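Local coordinates for tudor domain-containing protein 1 (Homo sapiens, PDB 5M9N) that probably takes part in piRNA-guided silencing of transposable elements during spermatogenesis, its Tudor domains binding arginine-methylated peptides of Piwi proteins, at residues A[88-99]-A[130-139]. Residues are numbered along the deposited sequence; the frame is centred on the assembly and turned at random.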
loop_
_atom_site.group_PDB
_atom_site.type_symbol
_atom_site.label_atom_id
_atom_site.label_comp_id
_atom_site.label_asym_id
_atom_site.label_seq_id
_atom_site.Cartn_x
_atom_site.Cartn_y
_atom_site.Cartn_z
ATOM N N ILE A 88 3.878 -4.042 -13.532
ATOM C CA ILE A 88 2.714 -4.465 -12.719
ATOM C C ILE A 88 2.250 -5.793 -13.277
ATOM O O ILE A 88 2.259 -5.990 -14.483
ATOM C CB ILE A 88 1.593 -3.425 -12.770
ATOM C CG1 ILE A 88 2.102 -2.067 -12.281
ATOM C CG2 ILE A 88 0.438 -3.824 -11.845
ATOM C CD1 ILE A 88 2.522 -2.035 -10.820
ATOM N N CYS A 89 1.890 -6.719 -12.424
ATOM C CA CYS A 89 1.293 -7.984 -12.865
ATOM C C CYS A 89 0.258 -8.407 -11.812
ATOM O O CYS A 89 -0.093 -7.588 -10.961
ATOM C CB CYS A 89 2.383 -9.028 -13.056
ATOM S SG CYS A 89 3.262 -9.500 -11.580
ATOM N N CYS A 90 -0.258 -9.627 -11.902
ATOM C CA CYS A 90 -1.090 -10.263 -10.863
ATOM C C CYS A 90 -0.211 -11.227 -10.081
ATOM O O CYS A 90 0.673 -11.891 -10.658
ATOM C CB CYS A 90 -2.294 -10.974 -11.469
ATOM S SG CYS A 90 -3.234 -10.010 -12.655
ATOM N N ALA A 91 -0.372 -11.203 -8.764
ATOM C CA ALA A 91 0.297 -12.062 -7.823
ATOM C C ALA A 91 -0.739 -12.712 -6.898
ATOM O O ALA A 91 -1.663 -12.012 -6.406
ATOM C CB ALA A 91 1.250 -11.250 -7.014
ATOM N N GLN A 92 -0.583 -14.022 -6.652
ATOM C CA GLN A 92 -1.483 -14.747 -5.756
ATOM C C GLN A 92 -0.907 -14.771 -4.335
ATOM O O GLN A 92 0.129 -15.400 -4.064
ATOM C CB GLN A 92 -1.628 -16.165 -6.320
ATOM C CG GLN A 92 -2.735 -16.977 -5.771
ATOM C CD GLN A 92 -2.838 -18.319 -6.455
ATOM O OE1 GLN A 92 -1.947 -18.750 -7.221
ATOM N NE2 GLN A 92 -3.861 -19.006 -6.148
ATOM N N PHE A 93 -1.538 -14.026 -3.453
ATOM C CA PHE A 93 -1.090 -13.810 -2.080
ATOM C C PHE A 93 -0.989 -15.118 -1.337
ATOM O O PHE A 93 -1.851 -15.964 -1.478
ATOM C CB PHE A 93 -2.097 -12.826 -1.405
ATOM C CG PHE A 93 -1.749 -12.401 0.004
ATOM C CD1 PHE A 93 -0.429 -12.210 0.414
ATOM C CD2 PHE A 93 -2.772 -12.086 0.888
ATOM C CE1 PHE A 93 -0.133 -11.783 1.696
ATOM C CE2 PHE A 93 -2.490 -11.668 2.170
ATOM C CZ PHE A 93 -1.181 -11.502 2.578
ATOM N N SER A 94 0.103 -15.322 -0.592
ATOM C CA SER A 94 0.311 -16.612 0.027
ATOM C C SER A 94 -0.760 -16.951 1.080
ATOM O O SER A 94 -1.076 -18.113 1.247
ATOM C CB SER A 94 1.659 -16.722 0.704
ATOM O OG SER A 94 1.774 -15.664 1.607
ATOM N N GLU A 95 -1.211 -15.946 1.811
ATOM C CA GLU A 95 -2.096 -16.187 2.982
ATOM C C GLU A 95 -3.567 -16.498 2.650
ATOM O O GLU A 95 -4.253 -17.085 3.467
ATOM C CB GLU A 95 -2.087 -14.992 3.922
ATOM C CG GLU A 95 -0.814 -14.703 4.707
ATOM C CD GLU A 95 -1.029 -13.498 5.653
ATOM O OE1 GLU A 95 -1.922 -13.559 6.525
ATOM O OE2 GLU A 95 -0.325 -12.473 5.543
ATOM N N ASP A 96 -4.072 -16.073 1.494
ATOM C CA ASP A 96 -5.467 -16.395 1.122
ATOM C C ASP A 96 -5.581 -16.947 -0.313
ATOM O O ASP A 96 -6.657 -17.288 -0.744
ATOM C CB ASP A 96 -6.369 -15.133 1.284
ATOM C CG ASP A 96 -5.992 -13.988 0.327
ATOM O OD1 ASP A 96 -5.049 -14.172 -0.481
ATOM O OD2 ASP A 96 -6.606 -12.896 0.353
ATOM N N ASP A 97 -4.486 -16.947 -1.080
ATOM C CA ASP A 97 -4.490 -17.471 -2.461
ATOM C C ASP A 97 -5.358 -16.735 -3.419
ATOM O O ASP A 97 -5.665 -17.253 -4.487
ATOM C CB ASP A 97 -4.795 -18.982 -2.501
ATOM C CG ASP A 97 -3.683 -19.782 -1.908
ATOM O OD1 ASP A 97 -2.506 -19.437 -2.187
ATOM O OD2 ASP A 97 -3.960 -20.764 -1.188
ATOM N N GLN A 98 -5.661 -15.478 -3.086
ATOM C CA GLN A 98 -6.422 -14.635 -3.947
ATOM C C GLN A 98 -5.414 -13.835 -4.731
ATOM O O GLN A 98 -4.305 -13.709 -4.294
ATOM C CB GLN A 98 -7.289 -13.727 -3.108
ATOM C CG GLN A 98 -8.239 -14.491 -2.199
ATOM C CD GLN A 98 -9.006 -15.571 -2.932
ATOM O OE1 GLN A 98 -8.723 -16.758 -2.771
ATOM N NE2 GLN A 98 -9.934 -15.177 -3.798
ATOM N N TRP A 99 -5.885 -13.265 -5.831
ATOM C CA TRP A 99 -5.108 -12.542 -6.794
ATOM C C TRP A 99 -5.186 -11.022 -6.504
ATOM O O TRP A 99 -6.258 -10.490 -6.248
ATOM C CB TRP A 99 -5.621 -12.848 -8.176
ATOM C CG TRP A 99 -5.192 -14.252 -8.609
ATOM C CD1 TRP A 99 -5.975 -15.394 -8.559
ATOM C CD2 TRP A 99 -3.937 -14.659 -9.124
ATOM N NE1 TRP A 99 -5.291 -16.458 -9.016
ATOM C CE2 TRP A 99 -4.033 -16.056 -9.378
ATOM C CE3 TRP A 99 -2.738 -13.996 -9.430
ATOM C CZ2 TRP A 99 -2.988 -16.790 -9.910
ATOM C CZ3 TRP A 99 -1.677 -14.735 -9.936
ATOM C CH2 TRP A 99 -1.814 -16.133 -10.194
ATOM N N ARG A 130 3.084 -18.142 -9.038
ATOM C CA ARG A 130 2.030 -17.332 -8.372
ATOM C C ARG A 130 1.927 -15.962 -9.038
ATOM O O ARG A 130 1.188 -15.099 -8.557
ATOM C CB ARG A 130 2.245 -17.296 -6.820
ATOM C CG ARG A 130 1.956 -18.680 -6.227
ATOM C CD ARG A 130 2.299 -18.973 -4.766
ATOM N NE ARG A 130 1.292 -18.387 -3.982
ATOM C CZ ARG A 130 0.410 -18.959 -3.174
ATOM N NH1 ARG A 130 0.391 -20.244 -2.828
ATOM N NH2 ARG A 130 -0.461 -18.159 -2.682
ATOM N N LEU A 131 2.615 -15.754 -10.174
ATOM C CA LEU A 131 2.422 -14.510 -10.943
ATOM C C LEU A 131 1.721 -14.834 -12.263
ATOM O O LEU A 131 1.942 -15.901 -12.764
ATOM C CB LEU A 131 3.709 -13.771 -11.194
ATOM C CG LEU A 131 4.671 -13.640 -10.001
ATOM C CD1 LEU A 131 6.048 -13.136 -10.474
ATOM C CD2 LEU A 131 4.081 -12.741 -8.955
ATOM N N CYS A 132 0.938 -13.876 -12.788
ATOM C CA CYS A 132 -0.012 -13.947 -13.940
ATOM C C CYS A 132 0.348 -12.581 -14.615
ATOM O O CYS A 132 0.534 -11.571 -13.903
ATOM C CB CYS A 132 -1.563 -14.126 -13.318
ATOM S SG CYS A 132 -3.236 -13.394 -13.794
ATOM N N PRO A 133 0.445 -12.484 -15.960
ATOM C CA PRO A 133 0.407 -11.092 -16.500
ATOM C C PRO A 133 -0.955 -10.388 -16.316
ATOM O O PRO A 133 -1.944 -11.058 -16.042
ATOM C CB PRO A 133 0.700 -11.263 -17.978
ATOM C CG PRO A 133 0.369 -12.689 -18.273
ATOM C CD PRO A 133 0.565 -13.495 -17.039
ATOM N N ILE A 134 -0.942 -9.051 -16.416
ATOM C CA ILE A 134 -2.120 -8.203 -16.240
ATOM C C ILE A 134 -2.458 -7.598 -17.591
ATOM O O ILE A 134 -1.610 -7.535 -18.494
ATOM C CB ILE A 134 -1.898 -7.090 -15.156
ATOM C CG1 ILE A 134 -3.247 -6.582 -14.580
ATOM C CG2 ILE A 134 -1.023 -5.957 -15.688
ATOM C CD1 ILE A 134 -3.150 -6.026 -13.169
ATOM N N ILE A 135 -3.696 -7.154 -17.719
ATOM C CA ILE A 135 -4.151 -6.384 -18.893
ATOM C C ILE A 135 -4.578 -4.974 -18.495
ATOM O O ILE A 135 -4.903 -4.756 -17.333
ATOM C CB ILE A 135 -5.273 -7.098 -19.623
ATOM C CG1 ILE A 135 -6.405 -7.421 -18.659
ATOM C CG2 ILE A 135 -4.713 -8.358 -20.274
ATOM C CD1 ILE A 135 -7.690 -7.678 -19.392
ATOM N N PRO A 136 -4.592 -4.019 -19.449
ATOM C CA PRO A 136 -4.842 -2.621 -19.082
ATOM C C PRO A 136 -6.243 -2.377 -18.501
ATOM O O PRO A 136 -6.394 -1.455 -17.712
ATOM C CB PRO A 136 -4.668 -1.857 -20.409
ATOM C CG PRO A 136 -3.978 -2.808 -21.316
ATOM C CD PRO A 136 -4.494 -4.143 -20.908
ATOM N N LYS A 137 -7.237 -3.194 -18.842
ATOM C CA LYS A 137 -8.547 -3.065 -18.178
ATOM C C LYS A 137 -8.408 -3.153 -16.661
ATOM O O LYS A 137 -9.074 -2.435 -15.960
ATOM C CB LYS A 137 -9.540 -4.119 -18.662
ATOM C CG LYS A 137 -10.960 -4.034 -18.066
ATOM C CD LYS A 137 -11.915 -3.174 -18.904
ATOM C CE LYS A 137 -13.193 -2.748 -18.146
ATOM N NZ LYS A 137 -14.211 -2.057 -19.008
ATOM N N LEU A 138 -7.522 -4.004 -16.152
ATOM C CA LEU A 138 -7.443 -4.203 -14.704
ATOM C C LEU A 138 -6.632 -3.125 -13.978
ATOM O O LEU A 138 -6.522 -3.193 -12.755
ATOM C CB LEU A 138 -6.918 -5.597 -14.383
ATOM C CG LEU A 138 -7.893 -6.721 -14.729
ATOM C CD1 LEU A 138 -7.222 -8.078 -14.784
ATOM C CD2 LEU A 138 -9.032 -6.725 -13.709
ATOM N N LEU A 139 -6.053 -2.180 -14.732
ATOM C CA LEU A 139 -5.381 -0.987 -14.201
ATOM C C LEU A 139 -6.228 0.283 -14.222
ATOM O O LEU A 139 -5.709 1.369 -14.001
ATOM C CB LEU A 139 -4.056 -0.725 -14.973
ATOM C CG LEU A 139 -3.016 -1.825 -14.917
ATOM C CD1 LEU A 139 -1.786 -1.453 -15.745
ATOM C CD2 LEU A 139 -2.616 -2.033 -13.479
HETATM O O HOH W 1 2.137 -7.982 -16.191
#
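In the small antiparallel barrel of the extended Tudor domain, Cys-90 of strand 88-92 pairs with Cys-132 of the short edge strand 131-132. Cys-90 N donates to Cys-132 O (2.9 Å) and Cys-132 N returns a bond to Cys-90 O; two residues on, Gln-92 N donates to Arg-130 O. Both cysteine side chains leave the sheet on the side covered by helix 58-73, where Cys-132 SG, 3.6 Å from Cys-90 SG, is instead disulfide-bonded to Cys-72. Cys-132 SG also stands above the face of the Trp-99 six-membered ring, at a distance, 4.6 Å from its centroid, while Cys-132 CB touches Trp-99 CZ3 obliquely at 3.4 Å. On the other side, turned into the SH3-like barrel, Ala-91 CB rests on Leu-131 CD2 (3.7 Å), and Leu-131 continues onto Val-113 and Val-115.

Past the strand, the 93-98 turn, whose Phe-93 packs on the modified side chain of the bound peptide, is tied back by Arg-130. A bend at chi3 (78°) brings the guanidinium side-on to Gln-92 O, which accepts from Arg-130 NE (3.2 Å) and Arg-130 NH2, both on the same face of its carbonyl plane. Asp-97 OD1 forms a salt bridge with Arg-130 NH2, modelled at 2.5 Å, a doubtfully short value, the carboxylate and guanidinium planes turned 42° apart. Across the turn, the extended Gln-92 side chain bonds through NE2 to Asp-97 O. At the far end, beyond the paired cysteines, a water donates to Ile-88 O and accepts from Ile-134 N, while Ile-88 CG2 meets Leu-139 CD2 at 3.9 Å.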